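Local coordinates for protein probable TonB-dependent receptor (Pseudomonas aeruginosa, PDB 4K3F) that probably binds methionine in the periplasm as a lipoprotein of a methionine uptake system, and holds selenomethionine in this crystal, at residues D53-F56 with F57-Q60; Q60-L63 with D64-K68; V142-P145 with K146-I150. All coordinates share one frame; numbering follows the deposited sequence.

Interactions 1 and 2 follow one another in the chain, share Q60 and build one wall of the selenomethionine pocket. Strand 54-59 bends at F57 and runs into helix 60-70, so F57, Q58 and H59 of interaction 1 and Y62 of interaction 2 all meet the ligand. Their centres are about 11 Å apart, and they pack directly where Q58 OE1 lies 3.4 Å from L63 CA. Interaction 3 lies far from them, at a surface turn leading into the five-stranded sheet, whereas strand 54-59 belongs to the six-stranded one. Its centre is about 34 Å from that of interaction 1 and about 28 Å from that of interaction 2.

Interaction 1: residues D53-F56 with F57-Q60; sequences DANF and FQHQ. With MSE (selenomethionine), chain B.
N55 lies against F57 where strand 54-59, part of the six-stranded sheet of this periplasmic-binding-protein fold, turns a corner. A chi1 of 65° sets CG between the backbone N and carbonyl carbon of N55, bringing the side chain beside the F57 ring. From the base outward, CB stays 4.2 Å from F57 CD1, and CG reaches the ring edge near its plane. OD1 meets the same edge and accepts a hydrogen bond of 2.7 Å from a water, which in turn accepts one from F57 N at 3.0 Å; the water thus ties the strand to its bend. N55 ND2 donates to N44 OD1 on helix 42-48, and Q58 NE2 donates to that same oxygen, so N44 gathers two amides from this stretch. One face of the F57 ring is covered by Q58 CB, 3.7 Å above its centre. The pocket lies beyond the corner: F57 O approaches the ligand CB, and H59 spreads one face under the selenium. H59 occupies the N-cap position of helix 60-70, its ND1 accepting from Y62 N and its NE2 hydrogen-bonded to N112 OD1. The ligand SE sits 3.4 Å from H59 NE2, offset toward the ring rim.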
loop_
_atom_site.group_PDB
_atom_site.type_symbol
_atom_site.label_atom_id
_atom_site.label_comp_id
_atom_site.label_asym_id
_atom_site.label_seq_id
_atom_site.Cartn_x
_atom_site.Cartn_y
_atom_site.Cartn_z
ATOM N N ASP A 53 14.181 8.437 -11.172
ATOM C CA ASP A 53 14.615 9.244 -10.050
ATOM C C ASP A 53 13.955 8.884 -8.674
ATOM O O ASP A 53 14.589 9.000 -7.636
ATOM C CB ASP A 53 14.306 10.690 -10.299
ATOM C CG ASP A 53 15.067 11.303 -11.496
ATOM O OD1 ASP A 53 16.275 11.033 -11.698
ATOM O OD2 ASP A 53 14.420 12.074 -12.221
ATOM N N ALA A 54 12.726 8.440 -8.702
ATOM C CA ALA A 54 11.916 8.239 -7.509
ATOM C C ALA A 54 10.763 7.286 -7.784
ATOM O O ALA A 54 10.514 6.884 -8.921
ATOM C CB ALA A 54 11.355 9.583 -7.062
ATOM N N ASN A 55 10.090 6.870 -6.730
ATOM C CA ASN A 55 8.879 6.088 -6.869
ATOM C C ASN A 55 7.840 6.462 -5.811
ATOM O O ASN A 55 8.144 7.084 -4.782
ATOM C CB ASN A 55 9.147 4.561 -6.936
ATOM C CG ASN A 55 9.725 3.986 -5.651
ATOM O OD1 ASN A 55 9.173 4.160 -4.557
ATOM N ND2 ASN A 55 10.792 3.261 -5.777
ATOM N N PHE A 56 6.625 6.003 -6.063
ATOM C CA PHE A 56 5.474 6.303 -5.201
ATOM C C PHE A 56 4.514 5.144 -5.284
ATOM O O PHE A 56 3.723 5.049 -6.200
ATOM C CB PHE A 56 4.850 7.640 -5.607
ATOM C CG PHE A 56 3.648 8.039 -4.788
ATOM C CD1 PHE A 56 3.639 7.903 -3.409
ATOM C CD2 PHE A 56 2.537 8.585 -5.388
ATOM C CE1 PHE A 56 2.514 8.287 -2.660
ATOM C CE2 PHE A 56 1.422 8.975 -4.635
ATOM C CZ PHE A 56 1.415 8.839 -3.282
ATOM N N PHE A 57 4.618 4.257 -4.291
ATOM C CA PHE A 57 3.851 2.985 -4.290
ATOM C C PHE A 57 3.845 2.237 -2.977
ATOM O O PHE A 57 3.048 1.360 -2.841
ATOM C CB PHE A 57 4.289 1.995 -5.382
ATOM C CG PHE A 57 5.505 1.174 -5.014
ATOM C CD1 PHE A 57 6.759 1.717 -5.055
ATOM C CD2 PHE A 57 5.358 -0.138 -4.589
ATOM C CE1 PHE A 57 7.899 0.946 -4.712
ATOM C CE2 PHE A 57 6.463 -0.891 -4.254
ATOM C CZ PHE A 57 7.720 -0.348 -4.308
ATOM N N GLN A 58 4.739 2.533 -2.046
ATOM C CA GLN A 58 4.959 1.637 -0.868
ATOM C C GLN A 58 4.845 2.421 0.420
ATOM O O GLN A 58 4.837 3.669 0.405
ATOM C CB GLN A 58 6.337 0.975 -0.953
ATOM C CG GLN A 58 7.481 1.936 -0.599
ATOM C CD GLN A 58 8.789 1.465 -1.185
ATOM O OE1 GLN A 58 9.254 0.351 -0.919
ATOM N NE2 GLN A 58 9.332 2.258 -2.070
ATOM N N HIS A 59 4.747 1.691 1.528
ATOM C CA HIS A 59 4.817 2.287 2.844
ATOM C C HIS A 59 6.215 2.050 3.427
ATOM O O HIS A 59 7.051 1.365 2.857
ATOM C CB HIS A 59 3.702 1.781 3.775
ATOM C CG HIS A 59 3.490 0.275 3.773
ATOM N ND1 HIS A 59 4.469 -0.623 4.184
ATOM C CD2 HIS A 59 2.426 -0.480 3.421
ATOM C CE1 HIS A 59 3.998 -1.861 4.096
ATOM N NE2 HIS A 59 2.748 -1.796 3.652
ATOM N N GLN A 60 6.494 2.689 4.541
ATOM C CA GLN A 60 7.847 2.651 5.122
ATOM C C GLN A 60 8.237 1.276 5.603
ATOM O O GLN A 60 9.373 0.855 5.375
ATOM C CB GLN A 60 8.023 3.719 6.220
ATOM C CG GLN A 60 9.466 3.884 6.692
ATOM C CD GLN A 60 10.277 4.882 5.920
ATOM O OE1 GLN A 60 9.827 6.017 5.657
ATOM N NE2 GLN A 60 11.525 4.500 5.609
HETATM N N MSE B 300 -0.474 0.914 -1.585
HETATM C CA MSE B 300 -0.110 -0.299 -0.797
HETATM C C MSE B 300 -0.760 -0.144 0.573
HETATM O O MSE B 300 -0.713 0.946 1.152
HETATM O OXT MSE B 300 -1.318 -1.109 1.108
HETATM C CB MSE B 300 1.413 -0.461 -0.664
HETATM C CG MSE B 300 1.798 -1.703 0.104
HETATM SE SE MSE B 300 3.741 -1.752 0.390
HETATM C CE MSE B 300 4.320 -2.022 -1.387
HETATM O O HOH W 1 7.141 4.531 -2.767
#

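Interaction 2: residues Q60-L63 with D64-K68; sequences QPYL and DEFNK. With MSE (selenomethionine), chain B.
The Y62 and F66 rings project side by side from successive turns of helix 60-70, their planes 34° apart and their centroids 5.9 Å from each other. This oblique pairing brings F66 CD2 to Y62 CE1 at 3.8 Å, while the Y62 hydroxyl comes to the edge of the F66 ring, near its plane. One face of the tyrosine ring carries the selenomethionine methyl: the ligand CE lies 3.6 Å above the plane, over the ring centre. The selenium sits nearer the root of the side chain, with Y62 CB 3.5 Å from the ligand SE. With CG anti to the backbone N (chi1 -175°), the Y62 ring runs alongside that of F66, its far end held by a hydrogen bond from OH to Y40 O. N44 of helix 42-48 touches both side chains, and K70 makes a cation-pi contact with F66.

On another side of the helix, Q60 bends at chi2 (89°) and turns its amide toward D64 one turn on. Q60 NE2 donates to the syn side of D64 OD1 at 3.1 Å in a nearly straight bond, with the acceptor in the amide plane but the donor tilted from the carboxylate plane. L63 CD1 packs 3.7 Å from N67 ND2; that amide is fixed by T72 and L74 past the end of the helix. Regular i to i+4 backbone bonds, such as F66 N to Y62 O at 2.7 Å, set the one-turn spacing. The arrangement is that of an amphipathic helix whose first turn places one aromatic face, that of Y62, in the selenomethionine pocket, consistent with methionine binding by an NlpA-family protein.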
loop_
_atom_site.group_PDB
_atom_site.type_symbol
_atom_site.label_atom_id
_atom_site.label_comp_id
_atom_site.label_asym_id
_atom_site.label_seq_id
_atom_site.Cartn_x
_atom_site.Cartn_y
_atom_site.Cartn_z
ATOM N N GLN A 60 6.494 2.689 4.541
ATOM C CA GLN A 60 7.847 2.651 5.122
ATOM C C GLN A 60 8.237 1.276 5.603
ATOM O O GLN A 60 9.373 0.855 5.375
ATOM C CB GLN A 60 8.023 3.719 6.220
ATOM C CG GLN A 60 9.466 3.884 6.692
ATOM C CD GLN A 60 10.277 4.882 5.920
ATOM O OE1 GLN A 60 9.827 6.017 5.657
ATOM N NE2 GLN A 60 11.525 4.500 5.609
ATOM N N PRO A 61 7.321 0.541 6.275
ATOM C CA PRO A 61 7.747 -0.807 6.632
ATOM C C PRO A 61 8.214 -1.639 5.444
ATOM O O PRO A 61 9.229 -2.319 5.523
ATOM C CB PRO A 61 6.531 -1.387 7.320
ATOM C CG PRO A 61 5.843 -0.175 7.911
ATOM C CD PRO A 61 6.053 0.934 6.933
ATOM N N TYR A 62 7.513 -1.545 4.350
ATOM C CA TYR A 62 7.869 -2.284 3.127
ATOM C C TYR A 62 9.248 -1.844 2.604
ATOM O O TYR A 62 10.099 -2.688 2.276
ATOM C CB TYR A 62 6.781 -2.098 2.054
ATOM C CG TYR A 62 7.054 -2.923 0.833
ATOM C CD1 TYR A 62 7.855 -2.436 -0.179
ATOM C CD2 TYR A 62 6.555 -4.242 0.708
ATOM C CE1 TYR A 62 8.126 -3.184 -1.291
ATOM C CE2 TYR A 62 6.830 -5.007 -0.414
ATOM C CZ TYR A 62 7.613 -4.483 -1.402
ATOM O OH TYR A 62 7.909 -5.278 -2.509
ATOM N N LEU A 63 9.480 -0.549 2.587
ATOM C CA LEU A 63 10.739 0.004 2.107
ATOM C C LEU A 63 11.875 -0.527 2.951
ATOM O O LEU A 63 12.931 -0.903 2.442
ATOM C CB LEU A 63 10.708 1.535 2.122
ATOM C CG LEU A 63 12.030 2.165 1.765
ATOM C CD1 LEU A 63 12.493 1.821 0.363
ATOM C CD2 LEU A 63 11.986 3.678 2.005
ATOM N N ASP A 64 11.706 -0.431 4.266
ATOM C CA ASP A 64 12.807 -0.820 5.160
ATOM C C ASP A 64 13.190 -2.307 4.950
ATOM O O ASP A 64 14.402 -2.695 4.886
ATOM C CB ASP A 64 12.418 -0.596 6.628
ATOM C CG ASP A 64 12.253 0.876 6.998
ATOM O OD1 ASP A 64 12.715 1.755 6.268
ATOM O OD2 ASP A 64 11.648 1.143 8.088
ATOM N N GLU A 65 12.162 -3.163 4.861
ATOM C CA GLU A 65 12.361 -4.571 4.599
ATOM C C GLU A 65 12.948 -4.813 3.221
ATOM O O GLU A 65 13.833 -5.667 3.053
ATOM C CB GLU A 65 11.031 -5.309 4.757
ATOM C CG GLU A 65 11.082 -6.793 4.449
ATOM C CD GLU A 65 12.087 -7.592 5.263
ATOM O OE1 GLU A 65 12.477 -7.181 6.384
ATOM O OE2 GLU A 65 12.430 -8.694 4.792
ATOM N N PHE A 66 12.490 -4.017 2.222
ATOM C CA PHE A 66 13.038 -4.145 0.872
ATOM C C PHE A 66 14.535 -3.791 0.861
ATOM O O PHE A 66 15.361 -4.532 0.323
ATOM C CB PHE A 66 12.185 -3.326 -0.111
ATOM C CG PHE A 66 12.430 -3.690 -1.558
ATOM C CD1 PHE A 66 13.546 -3.229 -2.218
ATOM C CD2 PHE A 66 11.523 -4.478 -2.231
ATOM C CE1 PHE A 66 13.767 -3.581 -3.534
ATOM C CE2 PHE A 66 11.719 -4.799 -3.556
ATOM C CZ PHE A 66 12.858 -4.366 -4.190
ATOM N N ASN A 67 14.927 -2.672 1.465
ATOM C CA ASN A 67 16.342 -2.343 1.540
ATOM C C ASN A 67 17.167 -3.389 2.268
ATOM O O ASN A 67 18.307 -3.691 1.877
ATOM C CB ASN A 67 16.516 -1.020 2.269
ATOM C CG ASN A 67 16.205 0.206 1.394
ATOM O OD1 ASN A 67 16.454 0.256 0.186
ATOM N ND2 ASN A 67 15.750 1.236 2.044
ATOM N N LYS A 68 16.609 -3.934 3.343
ATOM C CA LYS A 68 17.278 -5.014 4.061
ATOM C C LYS A 68 17.477 -6.232 3.137
ATOM O O LYS A 68 18.598 -6.738 3.009
ATOM C CB LYS A 68 16.489 -5.407 5.292
ATOM C CG LYS A 68 17.092 -6.559 6.074
ATOM C CD LYS A 68 16.202 -6.935 7.256
ATOM C CE LYS A 68 16.835 -8.046 8.082
ATOM N NZ LYS A 68 16.923 -9.311 7.314
HETATM N N MSE B 300 -0.474 0.914 -1.585
HETATM C CA MSE B 300 -0.110 -0.299 -0.797
HETATM C C MSE B 300 -0.760 -0.144 0.573
HETATM O O MSE B 300 -0.713 0.946 1.152
HETATM O OXT MSE B 300 -1.318 -1.109 1.108
HETATM C CB MSE B 300 1.413 -0.461 -0.664
HETATM C CG MSE B 300 1.798 -1.703 0.104
HETATM SE SE MSE B 300 3.741 -1.752 0.390
HETATM C CE MSE B 300 4.320 -2.022 -1.387
#

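Interaction 3: residues V142-P145 with K146-I150; sequences VDNP and KNIKI
N144 OD1 is gripped by two hydrogen bonds, one of 2.9 Å from I148 N and one of 2.8 Å from a water. It stands at the mouth of a type I beta turn, N144 to N147, which is closed by N147 N donating to N144 O at 3.0 Å. P145 and K146 fill the two middle positions, the first of which suits the backbone shape fixed by a proline ring. N147 then takes a left-handed backbone conformation, swinging the chain back past the asparagine side chain.

That side chain, with CG anti to its own backbone N (chi1 -174°), reaches across to I148 and uses both ends of its amide on the same residue. While OD1 accepts from I148 N, ND2 donates to I148 O at 3.0 Å. The second bond is the straighter of the two, 164° at the hydrogen against 139°, and it lies in the amide plane and on a lone pair of the carbonyl. Two bonds to the backbone N and O of one residue, I148, fix the rotation of the amide and hold the chain beyond the turn.

The turn lies at the protein surface and joins strand 141-143 to strand 149-153, an edge strand of the five-stranded sheet. Before it, V142 and D143 both face K127 in a classic beta bulge; after it, the backbone of K149 pairs with A102 and V104. K146 runs out extended, and its NZ hydrogen-bonds to the backbone O of L98 and of D96. The water on N144 OD1 also accepts from K146 N at 2.9 Å, bridging the asparagine side chain to the turn backbone.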
loop_
_atom_site.group_PDB
_atom_site.type_symbol
_atom_site.label_atom_id
_atom_site.label_comp_id
_atom_site.label_asym_id
_atom_site.label_seq_id
_atom_site.Cartn_x
_atom_site.Cartn_y
_atom_site.Cartn_z
ATOM N N VAL A 142 -1.590 -17.548 18.409
ATOM C CA VAL A 142 -1.779 -18.252 19.682
ATOM C C VAL A 142 -3.206 -18.773 19.904
ATOM O O VAL A 142 -3.426 -19.548 20.804
ATOM C CB VAL A 142 -1.355 -17.396 20.895
ATOM C CG1 VAL A 142 0.132 -17.068 20.803
ATOM C CG2 VAL A 142 -2.195 -16.140 21.056
ATOM N N ASP A 143 -4.163 -18.311 19.115
ATOM C CA ASP A 143 -5.570 -18.742 19.199
ATOM C C ASP A 143 -6.171 -18.783 17.790
ATOM O O ASP A 143 -6.158 -17.802 17.066
ATOM C CB ASP A 143 -6.345 -17.784 20.072
ATOM C CG ASP A 143 -7.694 -18.329 20.556
ATOM O OD1 ASP A 143 -7.927 -19.537 20.696
ATOM O OD2 ASP A 143 -8.566 -17.495 20.798
ATOM N N ASN A 144 -6.713 -19.939 17.427
ATOM C CA ASN A 144 -7.372 -20.107 16.151
ATOM C C ASN A 144 -8.524 -21.102 16.298
ATOM O O ASN A 144 -8.461 -22.272 15.800
ATOM C CB ASN A 144 -6.349 -20.587 15.140
ATOM C CG ASN A 144 -6.898 -20.648 13.717
ATOM O OD1 ASN A 144 -8.033 -20.228 13.423
ATOM N ND2 ASN A 144 -6.072 -21.155 12.821
ATOM N N PRO A 145 -9.595 -20.658 16.986
ATOM C CA PRO A 145 -10.670 -21.586 17.319
ATOM C C PRO A 145 -11.411 -22.137 16.109
ATOM O O PRO A 145 -11.862 -23.287 16.129
ATOM C CB PRO A 145 -11.616 -20.765 18.205
ATOM C CG PRO A 145 -11.169 -19.352 18.138
ATOM C CD PRO A 145 -9.779 -19.318 17.564
ATOM N N LYS A 146 -11.515 -21.348 15.030
ATOM C CA LYS A 146 -12.189 -21.832 13.800
ATOM C C LYS A 146 -11.260 -22.617 12.879
ATOM O O LYS A 146 -11.662 -23.050 11.796
ATOM C CB LYS A 146 -12.803 -20.668 13.012
ATOM C CG LYS A 146 -14.054 -20.051 13.608
ATOM C CD LYS A 146 -14.792 -19.207 12.547
ATOM C CE LYS A 146 -16.182 -18.776 13.003
ATOM N NZ LYS A 146 -16.800 -17.696 12.159
ATOM N N ASN A 147 -10.000 -22.797 13.269
ATOM C CA ASN A 147 -9.039 -23.495 12.421
ATOM C C ASN A 147 -8.981 -22.897 11.011
ATOM O O ASN A 147 -8.928 -23.600 9.990
ATOM C CB ASN A 147 -9.301 -25.000 12.374
ATOM C CG ASN A 147 -8.083 -25.766 11.914
ATOM O OD1 ASN A 147 -6.958 -25.464 12.320
ATOM N ND2 ASN A 147 -8.288 -26.737 11.060
ATOM N N ILE A 148 -8.954 -21.573 10.991
ATOM C CA ILE A 148 -8.692 -20.811 9.786
ATOM C C ILE A 148 -7.394 -21.301 9.150
ATOM O O ILE A 148 -6.392 -21.557 9.845
ATOM C CB ILE A 148 -8.573 -19.312 10.109
ATOM C CG1 ILE A 148 -9.824 -18.794 10.830
ATOM C CG2 ILE A 148 -8.356 -18.484 8.856
ATOM C CD1 ILE A 148 -11.061 -18.774 9.976
ATOM N N LYS A 149 -7.412 -21.433 7.824
ATOM C CA LYS A 149 -6.217 -21.775 7.093
ATOM C C LYS A 149 -5.686 -20.487 6.483
ATOM O O LYS A 149 -6.324 -19.933 5.552
ATOM C CB LYS A 149 -6.548 -22.802 6.001
ATOM C CG LYS A 149 -7.148 -24.113 6.501
ATOM C CD LYS A 149 -7.790 -24.874 5.349
ATOM C CE LYS A 149 -8.627 -26.071 5.789
ATOM N NZ LYS A 149 -9.949 -26.091 5.111
ATOM N N ILE A 150 -4.537 -20.037 6.965
ATOM C CA ILE A 150 -3.944 -18.798 6.456
ATOM C C ILE A 150 -3.148 -19.136 5.222
ATOM O O ILE A 150 -2.168 -19.899 5.305
ATOM C CB ILE A 150 -2.981 -18.174 7.486
ATOM C CG1 ILE A 150 -3.740 -17.789 8.758
ATOM C CG2 ILE A 150 -2.236 -16.975 6.894
ATOM C CD1 ILE A 150 -4.639 -16.593 8.591
HETATM O O HOH W 2 -10.223 -18.821 14.394
#